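Local atomic coordinates of apicoplast TIC22, putative (Plasmodium falciparum 3D7, PDB entry 4E6Z), a protein that probably acts as a chaperone required for the import of proteins into the apicoplast, the plastid of the malaria parasite. Residues Glu72-Ile77 against Phe255-Ser260; Leu81-Asn86 against Lys129-Thr134. All blocks are in the same frame, centred on the assembly; numbering follows the deposited sequence.

Contact 1. Residues Glu72-Ile77 against Phe255-Ser260; sequences EKLEVI and FGFVPS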
# COMPACT_ATOMS: atom_id res chain seq x y z
N GLU A 72 -2.84 -11.88 -8.32
CA GLU A 72 -1.71 -12.58 -7.72
C GLU A 72 -0.54 -11.62 -7.49
O GLU A 72 0.25 -11.81 -6.57
CB GLU A 72 -1.28 -13.76 -8.58
CG GLU A 72 -0.32 -14.73 -7.90
CD GLU A 72 -0.02 -15.95 -8.76
OE1 GLU A 72 -0.37 -15.94 -9.96
OE2 GLU A 72 0.58 -16.91 -8.23
N LYS A 73 -0.44 -10.60 -8.34
CA LYS A 73 0.61 -9.60 -8.19
C LYS A 73 0.37 -8.72 -6.97
O LYS A 73 1.31 -8.22 -6.36
CB LYS A 73 0.72 -8.73 -9.45
CG LYS A 73 1.30 -9.44 -10.66
CD LYS A 73 1.68 -8.43 -11.74
CE LYS A 73 2.47 -9.09 -12.87
NZ LYS A 73 3.03 -8.08 -13.82
N LEU A 74 -0.90 -8.53 -6.63
CA LEU A 74 -1.29 -7.71 -5.49
C LEU A 74 -1.15 -8.48 -4.18
O LEU A 74 -1.19 -7.90 -3.09
CB LEU A 74 -2.74 -7.24 -5.64
CG LEU A 74 -3.08 -6.43 -6.90
CD1 LEU A 74 -4.54 -5.99 -6.87
CD2 LEU A 74 -2.17 -5.24 -7.01
N GLU A 75 -0.98 -9.79 -4.29
CA GLU A 75 -0.98 -10.67 -3.13
C GLU A 75 0.23 -10.43 -2.23
O GLU A 75 0.15 -10.60 -1.01
CB GLU A 75 -1.02 -12.14 -3.58
CG GLU A 75 -1.72 -13.08 -2.62
CD GLU A 75 -1.97 -14.45 -3.22
OE1 GLU A 75 -1.43 -14.73 -4.32
OE2 GLU A 75 -2.71 -15.25 -2.61
N VAL A 76 1.34 -10.03 -2.83
CA VAL A 76 2.58 -9.80 -2.08
C VAL A 76 2.60 -8.46 -1.36
O VAL A 76 3.52 -8.16 -0.60
CB VAL A 76 3.81 -9.89 -3.00
CG1 VAL A 76 3.81 -11.21 -3.76
CG2 VAL A 76 3.85 -8.71 -3.95
N ILE A 77 1.59 -7.64 -1.60
CA ILE A 77 1.49 -6.35 -0.94
C ILE A 77 0.65 -6.45 0.34
O ILE A 77 -0.56 -6.71 0.27
CB ILE A 77 0.86 -5.29 -1.86
CG1 ILE A 77 1.61 -5.23 -3.19
CG2 ILE A 77 0.85 -3.93 -1.17
CD1 ILE A 77 0.87 -4.46 -4.27
N PHE A 255 5.14 -4.44 -15.68
CA PHE A 255 5.44 -3.91 -14.35
C PHE A 255 5.50 -5.00 -13.28
O PHE A 255 4.78 -5.99 -13.33
CB PHE A 255 4.41 -2.85 -13.93
CG PHE A 255 4.58 -1.54 -14.64
CD1 PHE A 255 5.59 -0.67 -14.28
CD2 PHE A 255 3.71 -1.17 -15.65
CE1 PHE A 255 5.74 0.55 -14.93
CE2 PHE A 255 3.85 0.04 -16.31
CZ PHE A 255 4.88 0.90 -15.94
N GLY A 256 6.38 -4.79 -12.30
CA GLY A 256 6.43 -5.63 -11.12
C GLY A 256 6.31 -4.79 -9.86
O GLY A 256 6.96 -3.76 -9.74
N PHE A 257 5.46 -5.23 -8.93
CA PHE A 257 5.27 -4.50 -7.68
C PHE A 257 6.32 -4.87 -6.64
O PHE A 257 6.55 -6.05 -6.36
CB PHE A 257 3.87 -4.76 -7.11
CG PHE A 257 2.79 -3.97 -7.79
CD1 PHE A 257 2.74 -2.59 -7.67
CD2 PHE A 257 1.81 -4.61 -8.54
CE1 PHE A 257 1.74 -1.86 -8.30
CE2 PHE A 257 0.81 -3.89 -9.16
CZ PHE A 257 0.78 -2.51 -9.04
N VAL A 258 6.96 -3.85 -6.08
CA VAL A 258 7.87 -4.06 -4.96
C VAL A 258 7.29 -3.44 -3.69
O VAL A 258 7.30 -2.22 -3.52
CB VAL A 258 9.27 -3.46 -5.22
CG1 VAL A 258 10.18 -3.72 -4.03
CG2 VAL A 258 9.87 -4.03 -6.51
N PRO A 259 6.77 -4.28 -2.79
CA PRO A 259 6.16 -3.82 -1.53
C PRO A 259 7.16 -3.04 -0.68
O PRO A 259 8.37 -3.24 -0.79
CB PRO A 259 5.79 -5.12 -0.82
CG PRO A 259 5.74 -6.16 -1.89
CD PRO A 259 6.76 -5.75 -2.90
N SER A 260 6.65 -2.16 0.17
CA SER A 260 7.48 -1.52 1.17
C SER A 260 8.23 -2.59 1.96
O SER A 260 7.61 -3.48 2.54
CB SER A 260 6.62 -0.69 2.13
OG SER A 260 7.37 -0.23 3.23
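Lys73 NZ donates a 2.8 Å hydrogen bond to the backbone carbonyl Phe255 O, approaching nearly along the C=O axis with a C=O...N angle of 171°. The lysine chain runs extended beyond CG, and this reach carries its ammonium from helix 70-73 across to strand 255-258. That strand lies at the margin of the mixed four-stranded sheet in the chain's later half, in this member of the Tic22-like family, and its backbone pairs with strand 208-213. Further along the strand the contact turns apolar and centres on Phe257. Ile77 CD1 rests over one face of this ring, 4.0 Å from Phe257 CG. It gets there because CD1 is anti to CA (chi2 167°), which stretches the isoleucine toward the strand, where the two side chains cross at a slant. Leu74 lies alongside the phenylalanine, both pointing the same way, and its CD2 comes within 3.9 Å of Phe257 CE2. Leu74 also packs on Met135 and Tyr139 of helix 135-150, while Phe257 touches Leu212 of strand 208-213 and Met243 of helix 243-247, so the pair lies between these elements. Leu74 to Ile77 form a type I beta turn, closed by a 3.2 Å bond from Ile77 N to Leu74 O. The turn directs Val76 at the strand segment, while Leu74 and Ile77 reach it through their outer methyls. Where the strand gives way to Pro259, just ahead of the Ser260 N-cap of helix 261-272, the turn packs tightly against the proline ring: Val76 CG2 sits 3.8 Å from Pro259 CG, and the carbonyl oxygen Val76 O approaches Pro259 CG to 3.3 Å.

Contact 2. Residues Leu81-Asn86 against Lys129-Thr134; sequences LITNYN and KIHNIT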
# COMPACT_ATOMS: atom_id res chain seq x y z
N LEU A 81 -4.99 -3.57 9.13
CA LEU A 81 -6.22 -3.09 9.75
C LEU A 81 -6.09 -3.14 11.26
O LEU A 81 -5.26 -3.87 11.81
CB LEU A 81 -7.42 -3.92 9.31
CG LEU A 81 -7.85 -3.92 7.84
CD1 LEU A 81 -7.06 -4.95 7.07
CD2 LEU A 81 -9.33 -4.23 7.73
N ILE A 82 -6.92 -2.37 11.95
CA ILE A 82 -6.99 -2.44 13.39
C ILE A 82 -8.23 -3.27 13.74
O ILE A 82 -9.31 -3.03 13.20
CB ILE A 82 -7.04 -1.05 14.05
CG1 ILE A 82 -5.71 -0.32 13.88
CG2 ILE A 82 -7.36 -1.16 15.53
CD1 ILE A 82 -5.35 0.01 12.45
N THR A 83 -8.06 -4.26 14.60
CA THR A 83 -9.16 -5.17 14.90
C THR A 83 -9.23 -5.48 16.38
O THR A 83 -8.31 -5.16 17.13
CB THR A 83 -8.99 -6.52 14.16
OG1 THR A 83 -7.88 -7.24 14.72
CG2 THR A 83 -8.75 -6.29 12.67
N ASN A 84 -10.33 -6.10 16.79
CA ASN A 84 -10.40 -6.72 18.11
C ASN A 84 -9.64 -8.05 18.04
O ASN A 84 -9.05 -8.38 17.01
CB ASN A 84 -11.85 -6.94 18.56
CG ASN A 84 -12.64 -7.84 17.62
OD1 ASN A 84 -12.07 -8.62 16.86
ND2 ASN A 84 -13.96 -7.74 17.67
N TYR A 85 -9.67 -8.81 19.13
CA TYR A 85 -8.89 -10.04 19.21
C TYR A 85 -9.45 -11.17 18.35
O TYR A 85 -8.76 -12.15 18.07
CB TYR A 85 -8.73 -10.48 20.67
CG TYR A 85 -7.63 -9.74 21.40
CD1 TYR A 85 -7.41 -8.39 21.18
CD2 TYR A 85 -6.82 -10.40 22.31
CE1 TYR A 85 -6.41 -7.71 21.85
CE2 TYR A 85 -5.82 -9.73 22.99
CZ TYR A 85 -5.62 -8.39 22.75
OH TYR A 85 -4.62 -7.72 23.42
N ASN A 86 -10.71 -11.03 17.93
CA ASN A 86 -11.30 -11.97 16.98
C ASN A 86 -10.92 -11.62 15.54
O ASN A 86 -11.31 -12.31 14.59
CB ASN A 86 -12.82 -11.99 17.12
CG ASN A 86 -13.30 -13.12 18.01
OD1 ASN A 86 -12.82 -14.25 17.91
ND2 ASN A 86 -14.25 -12.82 18.88
N LYS A 129 -5.60 -4.77 18.18
CA LYS A 129 -4.33 -5.21 17.62
C LYS A 129 -4.28 -4.84 16.14
O LYS A 129 -5.29 -4.43 15.56
CB LYS A 129 -4.18 -6.73 17.75
CG LYS A 129 -5.08 -7.51 16.80
CD LYS A 129 -4.75 -8.99 16.78
CE LYS A 129 -5.40 -9.66 15.57
NZ LYS A 129 -6.05 -10.95 15.93
N ILE A 130 -3.11 -4.99 15.54
CA ILE A 130 -2.94 -4.79 14.12
C ILE A 130 -3.10 -6.14 13.44
O ILE A 130 -2.52 -7.13 13.87
CB ILE A 130 -1.55 -4.23 13.79
CG1 ILE A 130 -1.28 -2.95 14.59
CG2 ILE A 130 -1.40 -3.99 12.28
CD1 ILE A 130 -2.19 -1.80 14.25
N HIS A 131 -3.90 -6.18 12.38
CA HIS A 131 -4.10 -7.41 11.63
C HIS A 131 -3.74 -7.21 10.16
O HIS A 131 -4.02 -6.16 9.58
CB HIS A 131 -5.54 -7.88 11.77
CG HIS A 131 -5.82 -9.16 11.05
ND1 HIS A 131 -5.15 -10.33 11.32
CD2 HIS A 131 -6.72 -9.46 10.07
CE1 HIS A 131 -5.60 -11.29 10.53
NE2 HIS A 131 -6.56 -10.78 9.77
N ASN A 132 -3.11 -8.21 9.56
CA ASN A 132 -2.65 -8.08 8.18
C ASN A 132 -3.47 -8.88 7.18
O ASN A 132 -3.81 -10.03 7.41
CB ASN A 132 -1.17 -8.45 8.07
CG ASN A 132 -0.90 -9.89 8.47
OD1 ASN A 132 -1.08 -10.28 9.63
ND2 ASN A 132 -0.49 -10.70 7.50
N ILE A 133 -3.81 -8.23 6.07
CA ILE A 133 -4.34 -8.90 4.89
C ILE A 133 -3.43 -8.54 3.71
O ILE A 133 -2.32 -8.04 3.91
CB ILE A 133 -5.79 -8.49 4.60
CG1 ILE A 133 -5.87 -7.00 4.27
CG2 ILE A 133 -6.68 -8.82 5.80
CD1 ILE A 133 -7.23 -6.54 3.80
N THR A 134 -3.89 -8.78 2.49
CA THR A 134 -3.11 -8.40 1.31
C THR A 134 -3.89 -7.43 0.42
O THR A 134 -5.11 -7.27 0.57
CB THR A 134 -2.71 -9.62 0.47
OG1 THR A 134 -3.85 -10.13 -0.22
CG2 THR A 134 -2.12 -10.70 1.36
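Leu81 crosses Ile133 at a slant, its CD1 methyl set 3.6 Å from Ile133 CD1 and nearly as close to CG1 of the same isoleucine. On the face that carries Leu81, Thr83 CG2 packs 3.7 Å from His131 CB, whereas the hydroxyl of Thr83 meets the Lys129 chain, which crosses it at a slant. Lys129 CG and CE both come close to Thr83 OG1, the nearer, CG, at 3.5 Å. Thr83 OG1 stands between its own backbone N and carbonyl carbon (chi1 69°) and donates a 2.8 Å hydrogen bond to Asn84 O. The lysine bends at its last torsion, and its NZ bonds to Ser87 OG in the loop after the strand. The two strands, 78-83 and 129-134, form an antiparallel beta ladder that makes a small two-stranded sheet. Leu81 with His131 and Thr83 with Lys129 are hydrogen-bonded pairs, each joined by two backbone bonds; the shortest, His131 N to Leu81 O, measures 2.7 Å. Between them Ile82 and Ile130 make a non-hydrogen-bonded pair whose side chains lie on the other face. There they lie side by side, pointing the same way, with Ile82 CG1 3.8 Å from Ile130 CD1. Helix 106-119 packs on this face, meeting Ile82 through Ala109, Met112 and Met116, and Tyr266 and Leu270 of helix 261-272 touch Ile130. Ile82 O is hydrogen-bonded to a glycerol molecule that probably comes from the crystallisation liquor.

Contact 1 lies nearer the middle of the chain, its centre about 9 Å from the chain centre, against about 16 Å for contact 2; both are only partly buried. The first joins a turn to a strand through side-chain packing and a single lysine bond, whereas the second is held by the backbone ladder, with apolar pairs on its two faces. Helix 70-73 is followed, after the Leu74-Ile77 turn, by strand 78-83, so one continuous piece of chain supplies a segment to each contact, and residues 81-134 are nested in the loop closed by contact 1. The two meet where Thr134 CG2 packs 3.3 Å from Glu75 O. The helix capped by Ser260 at the end of contact 1 reaches the sheet of contact 2.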